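Local coordinates for protein acetyl-CoA acetyltransferase (Mycobacterium smegmatis, PDB 4EGV) that adopts a thiolase fold with an additional C-terminal domain, is monomeric, and may have acyltransferase activity, at residues 252-255 and 256-259; 206-210 and 211-215. All coordinates share one frame; numbering follows the deposited sequence.

Contact 1: 252-255 and 256-259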
ATOM      1  N   ASN A 252      20.700  -0.170 -14.396  1.00 55.36           N
ATOM      2  CA  ASN A 252      19.340   0.362 -14.199  1.00 53.69           C
ATOM      3  C   ASN A 252      18.523   0.283 -15.495  1.00 52.91           C
ATOM      4  O   ASN A 252      18.034   1.297 -16.015  1.00 51.62           O
ATOM      5  CB  ASN A 252      19.404   1.823 -13.708  1.00 53.68           C
ATOM      6  CG  ASN A 252      18.009   2.417 -13.358  1.00 53.08           C
ATOM      7  OD1 ASN A 252      17.132   1.735 -12.851  1.00 54.27           O
ATOM      8  ND2 ASN A 252      17.841   3.689 -13.604  1.00 50.48           N
ATOM      9  N   ARG A 253      18.386  -0.933 -16.011  1.00 52.61           N
ATOM     10  CA  ARG A 253      17.678  -1.165 -17.265  1.00 52.53           C
ATOM     11  C   ARG A 253      16.152  -1.173 -17.114  1.00 51.51           C
ATOM     12  O   ARG A 253      15.603  -1.464 -16.049  1.00 50.88           O
ATOM     13  CB  ARG A 253      18.171  -2.453 -17.946  1.00 53.03           C
ATOM     14  CG  ARG A 253      17.948  -3.691 -17.115  1.00 55.40           C
ATOM     15  CD  ARG A 253      18.430  -4.991 -17.741  1.00 60.28           C
ATOM     16  NE  ARG A 253      17.930  -6.114 -16.929  1.00 63.71           N
ATOM     17  CZ  ARG A 253      18.365  -6.446 -15.697  1.00 64.65           C
ATOM     18  NH1 ARG A 253      19.352  -5.764 -15.092  1.00 63.92           N
ATOM     19  NH2 ARG A 253      17.804  -7.475 -15.060  1.00 63.55           N
HETATM   20  N   MSE A 254      15.487  -0.829 -18.210  1.00 50.87           N
HETATM   21  CA  MSE A 254      14.044  -0.897 -18.336  1.00 50.45           C
HETATM   22  C   MSE A 254      13.543  -2.325 -18.065  1.00 49.06           C
HETATM   23  O   MSE A 254      13.987  -3.250 -18.712  1.00 48.61           O
HETATM   24  CB  MSE A 254      13.622  -0.411 -19.738  1.00 51.08           C
HETATM   25  CG  MSE A 254      13.726   1.102 -19.958  1.00 53.53           C
HETATM   26 SE   MSE A 254      12.611   2.199 -18.679  1.00 60.86          SE
HETATM   27  CE  MSE A 254      10.847   2.038 -19.553  1.00 58.64           C
ATOM     28  N   ILE A 255      12.640  -2.478 -17.095  1.00 47.76           N
ATOM     29  CA  ILE A 255      12.001  -3.768 -16.748  1.00 46.67           C
ATOM     30  C   ILE A 255      10.597  -3.882 -17.343  1.00 44.93           C
ATOM     31  O   ILE A 255      10.337  -4.709 -18.176  1.00 44.20           O
ATOM     32  CB  ILE A 255      11.884  -3.950 -15.196  1.00 47.12           C
ATOM     33  CG1 ILE A 255      13.257  -3.934 -14.534  1.00 48.26           C
ATOM     34  CG2 ILE A 255      11.147  -5.269 -14.803  1.00 47.63           C
ATOM     35  CD1 ILE A 255      13.984  -5.304 -14.479  1.00 49.34           C
ATOM     36  N   VAL A 256       9.698  -3.048 -16.853  1.00 43.72           N
ATOM     37  CA  VAL A 256       8.332  -2.978 -17.323  1.00 42.80           C
ATOM     38  C   VAL A 256       8.008  -1.478 -17.465  1.00 42.21           C
ATOM     39  O   VAL A 256       8.312  -0.710 -16.572  1.00 41.26           O
ATOM     40  CB  VAL A 256       7.377  -3.724 -16.338  1.00 42.72           C
ATOM     41  CG1 VAL A 256       5.969  -3.283 -16.513  1.00 41.85           C
ATOM     42  CG2 VAL A 256       7.487  -5.254 -16.495  1.00 41.76           C
ATOM     43  N   ASP A 257       7.447  -1.077 -18.608  1.00 41.81           N
ATOM     44  CA  ASP A 257       7.200   0.321 -18.890  1.00 42.02           C
ATOM     45  C   ASP A 257       6.193   0.881 -17.906  1.00 41.92           C
ATOM     46  O   ASP A 257       5.097   0.356 -17.776  1.00 41.48           O
ATOM     47  CB  ASP A 257       6.713   0.542 -20.321  1.00 42.41           C
ATOM     48  CG  ASP A 257       7.163   1.903 -20.896  1.00 44.40           C
ATOM     49  OD1 ASP A 257       8.294   1.973 -21.436  1.00 46.38           O
ATOM     50  OD2 ASP A 257       6.391   2.892 -20.822  1.00 44.62           O
ATOM     51  N   PRO A 258       6.524   2.007 -17.265  1.00 41.89           N
ATOM     52  CA  PRO A 258       7.598   2.936 -17.565  1.00 41.85           C
ATOM     53  C   PRO A 258       8.785   2.904 -16.629  1.00 41.79           C
ATOM     54  O   PRO A 258       9.570   3.861 -16.634  1.00 41.76           O
ATOM     55  CB  PRO A 258       6.903   4.290 -17.423  1.00 41.71           C
ATOM     56  CG  PRO A 258       5.919   4.077 -16.363  1.00 42.12           C
ATOM     57  CD  PRO A 258       5.599   2.589 -16.295  1.00 42.17           C
ATOM     58  N   TYR A 259       8.916   1.831 -15.844  1.00 41.99           N
ATOM     59  CA  TYR A 259       9.905   1.770 -14.750  1.00 42.03           C
ATOM     60  C   TYR A 259      11.267   1.160 -15.068  1.00 42.50           C
ATOM     61  O   TYR A 259      11.361   0.047 -15.589  1.00 41.72           O
ATOM     62  CB  TYR A 259       9.383   1.010 -13.552  1.00 41.42           C
ATOM     63  CG  TYR A 259       7.979   1.300 -13.164  1.00 40.58           C
ATOM     64  CD1 TYR A 259       7.644   2.503 -12.530  1.00 38.46           C
ATOM     65  CD2 TYR A 259       6.970   0.344 -13.387  1.00 39.46           C
ATOM     66  CE1 TYR A 259       6.339   2.769 -12.144  1.00 37.03           C
ATOM     67  CE2 TYR A 259       5.669   0.598 -13.022  1.00 37.92           C
ATOM     68  CZ  TYR A 259       5.360   1.812 -12.398  1.00 38.23           C
ATOM     69  OH  TYR A 259       4.077   2.040 -12.014  1.00 38.02           O
TER
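Met254, a selenomethionine, curls back toward the turn that follows it and brings its terminal methyl to Asp257. The chain starts with CG anti to the carbonyl carbon (chi1 -73°) and bends again at the next two torsions, so that CE comes to 3.2 Å from Asp257 OD1 and also packs on Pro258 O at 3.7 Å. The two side chains meet at a slant, as van der Waals packing. OD1 is also hydrogen-bonded to Tyr464 OH, so this oxygen has a polar partner as well as the methyl.

Ile255 and Val256 stand nearly perpendicular to each other, touching through their CG2 methyls at 4.0 Å. Between the two backbones, Ile255 N donates to Tyr259 O at 3.2 Å, a nearly straight bond (168°). The turn itself is closed by Tyr259 N, which donates to Val256 O at 2.7 Å.

Inside that turn, Pro258 follows a cis peptide bond and sets its CD atom 3.8 Å above the plane of the Tyr259 ring, over the ring centre, an arrangement suited to a CH-pi contact. The far end of the same ring is held by Tyr259 OH bonding to Glu199.

A cis proline as third residue, with the fourth amide bonded back to the first carbonyl, is the mark of a type VIa beta turn. Here it links the two short antiparallel strands of an irregular hairpin. Asp257 packs on strand 453-463, which belongs to the additional C-terminal domain of this family, so the turn meets that part of the chain.

Contact 2: 206-210 and 211-215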
ATOM      1  N   LEU A 206      -2.456  13.851 -17.488  1.00 53.23           N
ATOM      2  CA  LEU A 206      -1.658  15.034 -17.226  1.00 53.13           C
ATOM      3  C   LEU A 206      -1.029  15.631 -18.469  1.00 53.12           C
ATOM      4  O   LEU A 206      -0.460  16.719 -18.417  1.00 52.46           O
ATOM      5  CB  LEU A 206      -0.542  14.708 -16.252  1.00 53.26           C
ATOM      6  CG  LEU A 206      -0.866  14.498 -14.784  1.00 53.68           C
ATOM      7  CD1 LEU A 206       0.426  14.437 -13.998  1.00 54.49           C
ATOM      8  CD2 LEU A 206      -1.833  15.543 -14.218  1.00 54.01           C
ATOM      9  N   GLY A 207      -1.097  14.892 -19.568  1.00 53.32           N
ATOM     10  CA  GLY A 207      -0.408  15.249 -20.811  1.00 53.55           C
ATOM     11  C   GLY A 207       1.102  15.489 -20.741  1.00 53.56           C
ATOM     12  O   GLY A 207       1.629  16.298 -21.486  1.00 53.06           O
ATOM     13  N   LEU A 208       1.795  14.801 -19.841  1.00 53.60           N
ATOM     14  CA  LEU A 208       3.245  14.879 -19.778  1.00 53.67           C
ATOM     15  C   LEU A 208       3.891  13.953 -20.854  1.00 53.52           C
ATOM     16  O   LEU A 208       3.300  12.962 -21.268  1.00 53.38           O
ATOM     17  CB  LEU A 208       3.735  14.546 -18.357  1.00 53.88           C
ATOM     18  CG  LEU A 208       3.578  15.552 -17.198  1.00 55.46           C
ATOM     19  CD1 LEU A 208       3.775  14.877 -15.835  1.00 55.66           C
ATOM     20  CD2 LEU A 208       4.508  16.797 -17.313  1.00 56.21           C
ATOM     21  N   SER A 209       5.088  14.297 -21.325  1.00 53.13           N
ATOM     22  CA  SER A 209       5.816  13.438 -22.246  1.00 52.56           C
ATOM     23  C   SER A 209       6.459  12.304 -21.440  1.00 52.33           C
ATOM     24  O   SER A 209       6.499  12.353 -20.220  1.00 51.74           O
ATOM     25  CB  SER A 209       6.876  14.230 -23.008  1.00 52.29           C
ATOM     26  OG  SER A 209       7.998  14.440 -22.181  1.00 51.97           O
ATOM     27  N   VAL A 210       6.951  11.285 -22.138  1.00 52.05           N
ATOM     28  CA  VAL A 210       7.587  10.139 -21.498  1.00 51.82           C
ATOM     29  C   VAL A 210       8.768  10.541 -20.586  1.00 51.71           C
ATOM     30  O   VAL A 210       8.793  10.143 -19.423  1.00 51.65           O
ATOM     31  CB  VAL A 210       8.027   9.069 -22.565  1.00 52.03           C
ATOM     32  CG1 VAL A 210       8.901   7.956 -21.967  1.00 50.83           C
ATOM     33  CG2 VAL A 210       6.834   8.518 -23.309  1.00 51.52           C
ATOM     34  N   ALA A 211       9.722  11.319 -21.113  1.00 51.35           N
ATOM     35  CA  ALA A 211      10.900  11.772 -20.357  1.00 50.96           C
ATOM     36  C   ALA A 211      10.550  12.670 -19.192  1.00 50.61           C
ATOM     37  O   ALA A 211      11.206  12.594 -18.171  1.00 49.82           O
ATOM     38  CB  ALA A 211      11.922  12.466 -21.270  1.00 51.13           C
ATOM     39  N   ASP A 212       9.533  13.518 -19.354  1.00 50.86           N
ATOM     40  CA  ASP A 212       9.051  14.407 -18.288  1.00 51.53           C
ATOM     41  C   ASP A 212       8.482  13.641 -17.076  1.00 50.86           C
ATOM     42  O   ASP A 212       8.757  13.967 -15.914  1.00 50.66           O
ATOM     43  CB  ASP A 212       7.981  15.359 -18.841  1.00 52.60           C
ATOM     44  CG  ASP A 212       8.542  16.735 -19.292  1.00 54.44           C
ATOM     45  OD1 ASP A 212       9.699  17.078 -18.978  1.00 54.38           O
ATOM     46  OD2 ASP A 212       7.782  17.480 -19.965  1.00 55.37           O
ATOM     47  N   TYR A 213       7.684  12.619 -17.379  1.00 50.04           N
ATOM     48  CA  TYR A 213       7.076  11.761 -16.389  1.00 48.79           C
ATOM     49  C   TYR A 213       8.128  10.941 -15.688  1.00 48.40           C
ATOM     50  O   TYR A 213       8.082  10.754 -14.493  1.00 48.01           O
ATOM     51  CB  TYR A 213       6.055  10.855 -17.038  1.00 48.58           C
ATOM     52  CG  TYR A 213       5.126  10.256 -16.029  1.00 48.58           C
ATOM     53  CD1 TYR A 213       3.987  10.941 -15.597  1.00 47.86           C
ATOM     54  CD2 TYR A 213       5.390   9.002 -15.472  1.00 48.72           C
ATOM     55  CE1 TYR A 213       3.152  10.386 -14.660  1.00 48.34           C
ATOM     56  CE2 TYR A 213       4.568   8.450 -14.525  1.00 47.26           C
ATOM     57  CZ  TYR A 213       3.455   9.133 -14.119  1.00 47.72           C
ATOM     58  OH  TYR A 213       2.647   8.538 -13.172  1.00 46.47           O
ATOM     59  N   ARG A 214       9.095  10.450 -16.432  1.00 48.09           N
ATOM     60  CA  ARG A 214      10.172   9.732 -15.812  1.00 48.05           C
ATOM     61  C   ARG A 214      10.932  10.602 -14.795  1.00 47.40           C
ATOM     62  O   ARG A 214      11.394  10.108 -13.780  1.00 46.85           O
ATOM     63  CB  ARG A 214      11.090   9.113 -16.867  1.00 48.63           C
ATOM     64  CG  ARG A 214      12.086   8.163 -16.261  1.00 50.68           C
ATOM     65  CD  ARG A 214      12.413   6.919 -17.013  1.00 54.51           C
ATOM     66  NE  ARG A 214      13.435   7.019 -18.056  1.00 57.11           N
ATOM     67  CZ  ARG A 214      13.195   6.796 -19.342  1.00 58.62           C
ATOM     68  NH1 ARG A 214      11.985   6.494 -19.765  1.00 60.58           N
ATOM     69  NH2 ARG A 214      14.159   6.876 -20.219  1.00 59.16           N
ATOM     70  N   LEU A 215      11.004  11.907 -15.047  1.00 47.09           N
ATOM     71  CA  LEU A 215      11.630  12.841 -14.104  1.00 46.41           C
ATOM     72  C   LEU A 215      10.780  13.025 -12.851  1.00 45.84           C
ATOM     73  O   LEU A 215      11.310  13.094 -11.732  1.00 45.54           O
ATOM     74  CB  LEU A 215      11.926  14.190 -14.778  1.00 46.62           C
ATOM     75  CG  LEU A 215      12.458  15.369 -13.953  1.00 46.53           C
ATOM     76  CD1 LEU A 215      13.923  15.233 -13.639  1.00 44.59           C
ATOM     77  CD2 LEU A 215      12.179  16.698 -14.635  1.00 46.48           C
TER
HETATM   78  O   HOH W   1       9.466  11.891 -23.973  1.00  9.75           O
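Leu208 reaches forward over the first turn of helix 210-230, setting CD1 3.9 Å from Tyr213 CD1 while CD2 lies against Asp212 CB. It crosses both side chains at about a right angle, and its methyl comes to the tyrosine ring obliquely. With Ser209 as N-cap, the Leu208-Tyr213 pair is a hydrophobic staple, the residue before the cap packed on the fourth residue of the helix.

The cap is modest. Ser209 OG is turned between its backbone N and carbonyl carbon (chi1 78°), which brings it to Asp212 N in a weak bond of 3.3 Å. A water extends the cap by accepting from Ala211 N at 2.9 Å, with a second, weak link to Ser209 OG. Regular helical bonding then takes over: Tyr213 N donates to Ser209 O at 3.1 Å, and Arg214 N to Val210 O at 3.0 Å.

Further round, Val210 CG1 packs obliquely against the guanidinium, 4.1 Å from Arg214 NH1, and Arg214 NE makes a weak bond to Leu246 O. Gly207, at positive phi, ends helix 191-206 in a Schellman motif, and Ser209 already caps the next helix two residues on.

Chemically, the amides of Ala211 and Asp212 are served by a water and, weakly, by the serine hydroxyl, and the carboxylate of Asp212 at this exposed amino end would probably interact favourably with the helix dipole.

The centres of the two contacts lie about 15 Å apart, contact 2 coming first along the chain. They meet directly where Pro258 O of contact 1 packs against Arg214 CD of contact 2 at 4.2 Å. A second connection runs through helix 191-206: Glu199 takes Tyr259 OH on one carboxylate oxygen and Tyr213 OH on the other, joining the hairpin turn to the first turn of helix 210-230. Both contacts sit well out and on the same side; their centres lie about 21 and 24 Å from the centre of the chain. Asp257 O of contact 1, which is buried, is hydrogen-bonded to Thr461 OG1 on strand 453-463; contact 2 lies at the surface.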